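Local coordinates for conjugal transfer protein TRWB (Escherichia coli, PDB 1E9R) that probably couples the processed DNA to the type IV secretion channel during bacterial conjugation, acting as a ring-forming P-loop NTPase, at residues 65-75 with 419-427; 125-134 with 261-272. All blocks are in the same frame, centred on the assembly; numbering follows the deposited sequence.

Contact 1: residues 65-75 with 419-427; sequences GKSVLLRELAY and PLEIKQFAN. With SO4 (sulfate ion), chain I.
A water links Arg-71 and Lys-423. It accepts from Arg-71 NH1 at 2.6 Å and donates to Lys-423 O at 2.6 Å. Outside the pair, Asp-92 forms a salt bridge with Arg-71 NE and helps hold the guanidinium. The rest of the contact is mostly apolar. Leu-420 straddles the start of helix 66-79: its CD1 lies 3.3 Å from Gly-65 O and its CD2 4.0 Å from Leu-69 CB. Val-68 places CG1 anti to its backbone N (chi1 172°), which brings it 3.6 Å from Glu-421 O. One turn beyond Arg-71 on the helix, Tyr-75 takes the edge of Phe-425, whose CE2 lies over the centre of the tyrosine ring. This T-shaped stack has centroids 5.0 Å apart and planes at 76°. Lys-423 crosses Tyr-75 at about a right angle, its CE near CE2 of the ring. Glu-72 OE2 is held by Thr-41 and Gly-44, while the buried OE1 has no partner and faces Glu-421 OE2 at 4.1 Å. This could raise the proton affinity of either carboxylate. At the helix start, the amides of Gly-65, Lys-66 and Ser-67 bind a sulfate, probably from the crystallisation liquor. The side chain of Lys-66 bends back, and its NZ donates to sulfate O3 at 2.6 Å. Amides and a lysine round a tetrahedral anion at a helix N terminus are consistent with a P-loop (Walker A) nucleotide site.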
# COMPACT_ATOMS: atom_id res chain seq x y z
N GLY B 65 26.43 17.67 -14.61
CA GLY B 65 27.62 17.24 -15.36
C GLY B 65 27.74 15.79 -15.79
O GLY B 65 28.82 15.35 -16.18
N LYS B 66 26.64 15.03 -15.76
CA LYS B 66 26.66 13.62 -16.15
C LYS B 66 27.21 13.39 -17.56
O LYS B 66 28.01 12.48 -17.79
CB LYS B 66 25.25 13.02 -16.05
CG LYS B 66 24.64 13.05 -14.65
CD LYS B 66 23.30 12.32 -14.61
CE LYS B 66 22.25 13.03 -15.43
NZ LYS B 66 21.86 14.33 -14.85
N SER B 67 26.76 14.21 -18.51
CA SER B 67 27.19 14.09 -19.90
C SER B 67 28.67 14.39 -20.03
O SER B 67 29.38 13.73 -20.81
CB SER B 67 26.39 15.05 -20.79
OG SER B 67 26.62 16.41 -20.43
N VAL B 68 29.15 15.38 -19.29
CA VAL B 68 30.57 15.72 -19.33
C VAL B 68 31.37 14.51 -18.88
O VAL B 68 32.34 14.13 -19.54
CB VAL B 68 30.91 16.91 -18.40
CG1 VAL B 68 32.41 17.09 -18.33
CG2 VAL B 68 30.25 18.18 -18.91
N LEU B 69 30.95 13.90 -17.78
CA LEU B 69 31.64 12.73 -17.23
C LEU B 69 31.61 11.56 -18.19
O LEU B 69 32.63 10.90 -18.39
CB LEU B 69 31.03 12.32 -15.89
CG LEU B 69 31.82 11.31 -15.06
CD1 LEU B 69 31.35 11.36 -13.62
CD2 LEU B 69 31.67 9.90 -15.61
N LEU B 70 30.44 11.27 -18.76
CA LEU B 70 30.33 10.17 -19.71
C LEU B 70 31.18 10.43 -20.95
O LEU B 70 31.78 9.51 -21.50
CB LEU B 70 28.88 9.95 -20.14
CG LEU B 70 28.11 8.91 -19.35
CD1 LEU B 70 27.87 9.43 -17.93
CD2 LEU B 70 26.79 8.61 -20.05
N ARG B 71 31.22 11.69 -21.39
CA ARG B 71 32.00 12.08 -22.57
C ARG B 71 33.49 11.78 -22.31
O ARG B 71 34.17 11.19 -23.15
CB ARG B 71 31.81 13.57 -22.87
CG ARG B 71 32.05 13.94 -24.33
CD ARG B 71 31.74 15.41 -24.59
NE ARG B 71 30.36 15.74 -24.27
CZ ARG B 71 30.00 16.75 -23.48
NH1 ARG B 71 30.93 17.52 -22.93
NH2 ARG B 71 28.71 16.98 -23.22
N GLU B 72 33.97 12.19 -21.14
CA GLU B 72 35.35 11.95 -20.75
C GLU B 72 35.69 10.46 -20.72
O GLU B 72 36.73 10.03 -21.22
CB GLU B 72 35.61 12.56 -19.38
CG GLU B 72 36.86 12.01 -18.72
CD GLU B 72 37.17 12.67 -17.40
OE1 GLU B 72 36.60 13.75 -17.09
OE2 GLU B 72 38.01 12.10 -16.67
N LEU B 73 34.81 9.68 -20.11
CA LEU B 73 35.01 8.25 -20.01
C LEU B 73 35.08 7.60 -21.40
O LEU B 73 35.95 6.77 -21.66
CB LEU B 73 33.87 7.62 -19.21
CG LEU B 73 34.28 6.81 -17.99
CD1 LEU B 73 33.04 6.34 -17.28
CD2 LEU B 73 35.13 5.63 -18.41
N ALA B 74 34.15 7.97 -22.27
CA ALA B 74 34.10 7.42 -23.63
C ALA B 74 35.37 7.78 -24.40
O ALA B 74 35.97 6.94 -25.08
CB ALA B 74 32.87 7.95 -24.36
N TYR B 75 35.77 9.05 -24.29
CA TYR B 75 36.96 9.56 -24.94
C TYR B 75 38.20 8.77 -24.54
O TYR B 75 38.91 8.22 -25.39
CB TYR B 75 37.15 11.03 -24.58
CG TYR B 75 38.46 11.60 -25.06
CD1 TYR B 75 38.85 11.49 -26.40
CD2 TYR B 75 39.29 12.29 -24.18
CE1 TYR B 75 40.05 12.04 -26.84
CE2 TYR B 75 40.49 12.85 -24.62
CZ TYR B 75 40.87 12.72 -25.95
OH TYR B 75 42.06 13.28 -26.37
N PRO B 419 36.68 17.50 -9.04
CA PRO B 419 35.96 18.37 -9.96
C PRO B 419 36.00 17.79 -11.38
O PRO B 419 36.94 17.09 -11.77
CB PRO B 419 36.71 19.68 -9.85
CG PRO B 419 38.11 19.20 -9.72
CD PRO B 419 37.99 18.09 -8.70
N LEU B 420 34.95 18.09 -12.14
CA LEU B 420 34.83 17.67 -13.52
C LEU B 420 35.37 18.79 -14.38
O LEU B 420 35.13 19.97 -14.11
CB LEU B 420 33.36 17.44 -13.89
CG LEU B 420 32.83 16.03 -13.69
CD1 LEU B 420 31.37 15.97 -14.13
CD2 LEU B 420 33.67 15.06 -14.51
N GLU B 421 36.11 18.43 -15.42
CA GLU B 421 36.70 19.40 -16.32
C GLU B 421 35.94 19.39 -17.64
O GLU B 421 35.83 18.34 -18.27
CB GLU B 421 38.16 19.04 -16.55
CG GLU B 421 38.37 17.52 -16.62
CD GLU B 421 39.81 17.10 -16.37
OE1 GLU B 421 40.69 17.99 -16.33
OE2 GLU B 421 40.05 15.87 -16.22
N ILE B 422 35.42 20.54 -18.05
CA ILE B 422 34.70 20.59 -19.32
C ILE B 422 35.69 20.63 -20.47
O ILE B 422 35.96 21.70 -21.04
CB ILE B 422 33.78 21.84 -19.42
CG1 ILE B 422 32.82 21.89 -18.23
CG2 ILE B 422 32.98 21.78 -20.72
CD1 ILE B 422 31.78 22.98 -18.33
N LYS B 423 36.26 19.48 -20.82
CA LYS B 423 37.21 19.43 -21.91
C LYS B 423 36.49 19.79 -23.20
O LYS B 423 35.29 19.51 -23.36
CB LYS B 423 37.84 18.03 -22.04
CG LYS B 423 38.98 17.99 -23.04
CD LYS B 423 39.63 16.61 -23.13
CE LYS B 423 40.91 16.65 -23.97
NZ LYS B 423 40.70 17.11 -25.37
N GLN B 424 37.20 20.42 -24.12
CA GLN B 424 36.62 20.83 -25.39
C GLN B 424 36.98 19.87 -26.51
O GLN B 424 38.14 19.47 -26.65
CB GLN B 424 37.06 22.25 -25.74
CG GLN B 424 36.54 23.30 -24.78
CD GLN B 424 35.01 23.35 -24.74
OE1 GLN B 424 34.43 23.96 -23.85
NE2 GLN B 424 34.37 22.70 -25.72
N PHE B 425 35.98 19.50 -27.30
CA PHE B 425 36.20 18.61 -28.43
C PHE B 425 35.67 19.29 -29.68
O PHE B 425 34.57 19.86 -29.68
CB PHE B 425 35.48 17.27 -28.22
CG PHE B 425 35.91 16.54 -26.98
CD1 PHE B 425 35.33 16.82 -25.75
CD2 PHE B 425 36.92 15.57 -27.04
CE1 PHE B 425 35.73 16.15 -24.60
CE2 PHE B 425 37.33 14.90 -25.90
CZ PHE B 425 36.73 15.18 -24.67
N ALA B 426 36.46 19.23 -30.75
CA ALA B 426 36.07 19.83 -32.02
C ALA B 426 35.20 18.87 -32.81
O ALA B 426 35.40 17.65 -32.77
CB ALA B 426 37.32 20.19 -32.82
N ASN B 427 34.24 19.43 -33.53
CA ASN B 427 33.32 18.63 -34.33
C ASN B 427 34.02 17.98 -35.51
O ASN B 427 34.39 18.65 -36.46
CB ASN B 427 32.18 19.50 -34.84
CG ASN B 427 31.35 20.08 -33.72
OD1 ASN B 427 30.50 20.94 -33.94
ND2 ASN B 427 31.60 19.60 -32.49
S SO4 I . 23.90 16.86 -16.97
O1 SO4 I . 24.66 18.05 -16.56
O2 SO4 I . 24.71 16.11 -17.95
O3 SO4 I . 23.62 16.03 -15.78
O4 SO4 I . 22.64 17.29 -17.59
O HOH W 1 33.45 17.86 -22.51

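Contact 2: residues 125-134 with 261-272; sequences YDWQRYALSV and AWVDVVCTSILS
A roughly antiparallel helix pair joins 126-134 to 261-269, with Ser-133 as a knob among Ala-261, Asp-264, Val-265 and Thr-268. The axes of these two helical segments pass 8.4 Å apart, at 144°. Ser-133 OG donates to the anti lone pair of Asp-264 OD2 at 2.6 Å. The other carboxylate oxygen, OD1, takes the amide of Ser-296, so the group is fixed at both ends. Beside the knob the backbones come close, and Ser-133 O receives a CA-H...O contact from Ala-261 CA at 3.2 Å. A water also joins Arg-129 O to Thr-268 OG1.

At the other end Arg-129 reaches across. Its CG stands anti to the backbone N (chi1 -166°) and the chain stays extended to NE, which carries the guanidinium past the methyl of Thr-268. Arg-129 NH2 donates to Thr-268 O at 2.7 Å, from well above the carbonyl plane. Leu-271 N meets the same oxygen from the opposite face. Arg-129 NH2 also makes a weak bond of 2.6 Å to Ser-272 OG. Arg-129 NH1 forms a salt bridge at 3.0 Å with Asp-126 OD1, which lies near the guanidinium plane. The bonds to Asp-126 OD1 and Thr-268 O, both near its plane, would fix the rotation of the guanidinium. NE, covered by Thr-268 CG2, is buried without a polar partner.

Tyr-130 OH lies 3.6 Å above the centre of the Arg-129 guanidinium. Tyr-130 OH donates to Ser-269 OG at 2.9 Å, and Ser-269 OG in turn donates to Val-265 O. The Tyr-130 ring also crosses Val-265 at about a right angle. Ser-272 OG and Tyr-125 OH both bond to Asp-250 of a second subunit. The result is a polar, buried helix-helix interface beside a subunit boundary of the ring-like assembly.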
# COMPACT_ATOMS: atom_id res chain seq x y z
N TYR B 125 14.93 -20.03 -31.27
CA TYR B 125 14.70 -19.36 -30.00
C TYR B 125 14.95 -17.85 -30.03
O TYR B 125 14.69 -17.16 -29.05
CB TYR B 125 15.55 -20.03 -28.90
CG TYR B 125 17.02 -19.65 -28.87
CD1 TYR B 125 17.46 -18.49 -28.21
CD2 TYR B 125 17.98 -20.46 -29.51
CE1 TYR B 125 18.83 -18.15 -28.17
CE2 TYR B 125 19.35 -20.12 -29.48
CZ TYR B 125 19.77 -18.97 -28.81
OH TYR B 125 21.11 -18.64 -28.80
N ASP B 126 15.44 -17.34 -31.16
CA ASP B 126 15.70 -15.91 -31.28
C ASP B 126 14.44 -15.10 -31.50
O ASP B 126 14.44 -13.88 -31.31
CB ASP B 126 16.67 -15.60 -32.41
CG ASP B 126 18.06 -16.06 -32.12
OD1 ASP B 126 18.43 -16.08 -30.93
OD2 ASP B 126 18.80 -16.38 -33.07
N TRP B 127 13.35 -15.76 -31.90
CA TRP B 127 12.11 -15.03 -32.12
C TRP B 127 11.58 -14.43 -30.82
O TRP B 127 11.24 -13.25 -30.77
CB TRP B 127 11.06 -15.92 -32.76
CG TRP B 127 11.37 -16.29 -34.19
CD1 TRP B 127 11.75 -17.51 -34.65
CD2 TRP B 127 11.34 -15.42 -35.33
NE1 TRP B 127 11.97 -17.46 -36.01
CE2 TRP B 127 11.73 -16.19 -36.45
CE3 TRP B 127 11.03 -14.07 -35.51
CZ2 TRP B 127 11.81 -15.64 -37.73
CZ3 TRP B 127 11.12 -13.53 -36.79
CH2 TRP B 127 11.50 -14.32 -37.88
N GLN B 128 11.51 -15.24 -29.77
CA GLN B 128 11.03 -14.74 -28.48
C GLN B 128 12.07 -13.79 -27.88
O GLN B 128 11.76 -12.76 -27.28
CB GLN B 128 10.75 -15.89 -27.51
CG GLN B 128 10.47 -15.42 -26.07
CD GLN B 128 9.35 -14.33 -25.92
OE1 GLN B 128 8.79 -13.83 -26.91
NE2 GLN B 128 9.05 -13.97 -24.66
N ARG B 129 13.32 -14.17 -28.06
CA ARG B 129 14.45 -13.41 -27.58
C ARG B 129 14.39 -11.95 -28.02
O ARG B 129 14.57 -11.04 -27.22
CB ARG B 129 15.71 -14.09 -28.10
CG ARG B 129 16.98 -13.67 -27.45
CD ARG B 129 18.11 -14.51 -27.97
NE ARG B 129 19.39 -13.98 -27.52
CZ ARG B 129 20.56 -14.25 -28.07
NH1 ARG B 129 20.62 -15.07 -29.12
NH2 ARG B 129 21.66 -13.70 -27.59
N TYR B 130 14.14 -11.71 -29.31
CA TYR B 130 14.09 -10.35 -29.81
C TYR B 130 12.70 -9.73 -29.79
O TYR B 130 12.55 -8.53 -30.01
CB TYR B 130 14.74 -10.26 -31.20
CG TYR B 130 16.22 -10.59 -31.14
CD1 TYR B 130 17.12 -9.71 -30.56
CD2 TYR B 130 16.70 -11.84 -31.55
CE1 TYR B 130 18.47 -10.06 -30.36
CE2 TYR B 130 18.04 -12.20 -31.36
CZ TYR B 130 18.91 -11.31 -30.76
OH TYR B 130 20.22 -11.66 -30.54
N ALA B 131 11.69 -10.55 -29.53
CA ALA B 131 10.33 -10.04 -29.42
C ALA B 131 10.34 -9.25 -28.09
O ALA B 131 9.69 -8.21 -27.95
CB ALA B 131 9.34 -11.20 -29.35
N LEU B 132 11.11 -9.77 -27.14
CA LEU B 132 11.29 -9.17 -25.82
C LEU B 132 11.99 -7.81 -25.95
O LEU B 132 11.88 -6.98 -25.06
CB LEU B 132 12.15 -10.10 -24.96
CG LEU B 132 11.66 -10.74 -23.67
CD1 LEU B 132 10.17 -10.69 -23.55
CD2 LEU B 132 12.14 -12.17 -23.63
N SER B 133 12.70 -7.60 -27.05
CA SER B 133 13.42 -6.34 -27.30
C SER B 133 12.51 -5.32 -27.96
O SER B 133 12.54 -4.13 -27.63
CB SER B 133 14.63 -6.57 -28.21
OG SER B 133 15.56 -7.44 -27.62
N VAL B 134 11.70 -5.79 -28.90
CA VAL B 134 10.75 -4.94 -29.62
C VAL B 134 9.63 -4.50 -28.69
O VAL B 134 9.21 -3.34 -28.71
CB VAL B 134 10.15 -5.70 -30.82
CG1 VAL B 134 9.10 -4.85 -31.51
CG2 VAL B 134 11.25 -6.08 -31.80
N ALA B 261 14.59 -0.87 -27.99
CA ALA B 261 14.77 -2.13 -28.67
C ALA B 261 16.24 -2.36 -29.00
O ALA B 261 16.78 -3.44 -28.77
CB ALA B 261 13.95 -2.16 -29.95
N TRP B 262 16.89 -1.34 -29.54
CA TRP B 262 18.29 -1.48 -29.90
C TRP B 262 19.16 -1.78 -28.69
O TRP B 262 19.94 -2.73 -28.70
CB TRP B 262 18.80 -0.23 -30.63
CG TRP B 262 18.30 -0.12 -32.05
CD1 TRP B 262 18.01 -1.15 -32.91
CD2 TRP B 262 18.02 1.09 -32.77
NE1 TRP B 262 17.58 -0.66 -34.11
CE2 TRP B 262 17.56 0.71 -34.06
CE3 TRP B 262 18.10 2.45 -32.46
CZ2 TRP B 262 17.20 1.65 -35.03
CZ3 TRP B 262 17.73 3.39 -33.43
CH2 TRP B 262 17.28 2.98 -34.70
N VAL B 263 19.01 -0.97 -27.65
CA VAL B 263 19.78 -1.19 -26.44
C VAL B 263 19.62 -2.63 -25.94
O VAL B 263 20.60 -3.28 -25.56
CB VAL B 263 19.37 -0.22 -25.33
CG1 VAL B 263 20.06 -0.58 -24.03
CG2 VAL B 263 19.70 1.21 -25.74
N ASP B 264 18.39 -3.13 -25.95
CA ASP B 264 18.12 -4.48 -25.49
C ASP B 264 18.72 -5.52 -26.43
O ASP B 264 19.19 -6.57 -25.99
CB ASP B 264 16.62 -4.72 -25.34
CG ASP B 264 16.31 -5.94 -24.51
OD1 ASP B 264 16.42 -5.82 -23.27
OD2 ASP B 264 15.98 -7.00 -25.08
N VAL B 265 18.71 -5.23 -27.73
CA VAL B 265 19.29 -6.16 -28.69
C VAL B 265 20.76 -6.33 -28.32
O VAL B 265 21.27 -7.44 -28.33
CB VAL B 265 19.21 -5.64 -30.13
CG1 VAL B 265 20.03 -6.53 -31.06
CG2 VAL B 265 17.76 -5.61 -30.58
N VAL B 266 21.43 -5.22 -28.00
CA VAL B 266 22.83 -5.29 -27.62
C VAL B 266 23.02 -6.13 -26.36
O VAL B 266 23.88 -7.00 -26.32
CB VAL B 266 23.44 -3.88 -27.37
CG1 VAL B 266 24.84 -4.01 -26.77
CG2 VAL B 266 23.51 -3.11 -28.67
N CYS B 267 22.19 -5.88 -25.35
CA CYS B 267 22.28 -6.62 -24.11
C CYS B 267 22.08 -8.13 -24.23
O CYS B 267 22.77 -8.89 -23.55
CB CYS B 267 21.30 -6.04 -23.11
SG CYS B 267 21.68 -4.32 -22.62
N THR B 268 21.17 -8.58 -25.08
CA THR B 268 20.93 -10.02 -25.22
C THR B 268 21.98 -10.67 -26.08
O THR B 268 22.42 -11.79 -25.82
CB THR B 268 19.61 -10.37 -25.92
OG1 THR B 268 18.63 -9.37 -25.64
CG2 THR B 268 19.11 -11.71 -25.44
N SER B 269 22.35 -9.96 -27.14
CA SER B 269 23.31 -10.48 -28.10
C SER B 269 24.71 -10.77 -27.59
O SER B 269 25.30 -11.77 -27.98
CB SER B 269 23.37 -9.54 -29.31
OG SER B 269 22.13 -9.56 -30.00
N ILE B 270 25.24 -9.92 -26.71
CA ILE B 270 26.59 -10.16 -26.19
C ILE B 270 26.68 -11.50 -25.46
O ILE B 270 27.75 -12.10 -25.39
CB ILE B 270 27.03 -9.08 -25.22
CG1 ILE B 270 26.12 -9.10 -24.00
CG2 ILE B 270 27.03 -7.72 -25.91
CD1 ILE B 270 26.70 -8.40 -22.82
N LEU B 271 25.56 -11.96 -24.93
CA LEU B 271 25.50 -13.23 -24.20
C LEU B 271 25.68 -14.40 -25.15
O LEU B 271 25.86 -15.54 -24.72
CB LEU B 271 24.16 -13.36 -23.48
CG LEU B 271 24.05 -12.93 -22.03
CD1 LEU B 271 24.80 -11.64 -21.79
CD2 LEU B 271 22.58 -12.79 -21.67
N SER B 272 25.61 -14.11 -26.44
CA SER B 272 25.75 -15.13 -27.47
C SER B 272 27.10 -15.07 -28.15
O SER B 272 27.44 -15.94 -28.95
CB SER B 272 24.64 -15.00 -28.52
OG SER B 272 23.41 -15.50 -28.05
O HOH W 2 16.08 -10.46 -25.11

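From the N terminus the chain passes strand 56-59 and enters helix 66-79, the first half of contact 1. It then adds strands 83-89 and 103-105 and reaches helix 126-134. A largely helical excursion and strand 243-247 follow before helix 252-269 closes contact 2. The chain next builds strands 281-285, 309-315 and 339-342, and leaves the sheet after strand 415-419, where 419-427 returns to helix 66-79 and closes contact 1. The second loop therefore lies wholly within the first. The contacts do not touch: their centres are about 30 Å apart, on opposite sides of the chain's centre. Contact 1 ties the C-terminal segment to the probable nucleotide site; contact 2 joins two helices near a neighbouring subunit.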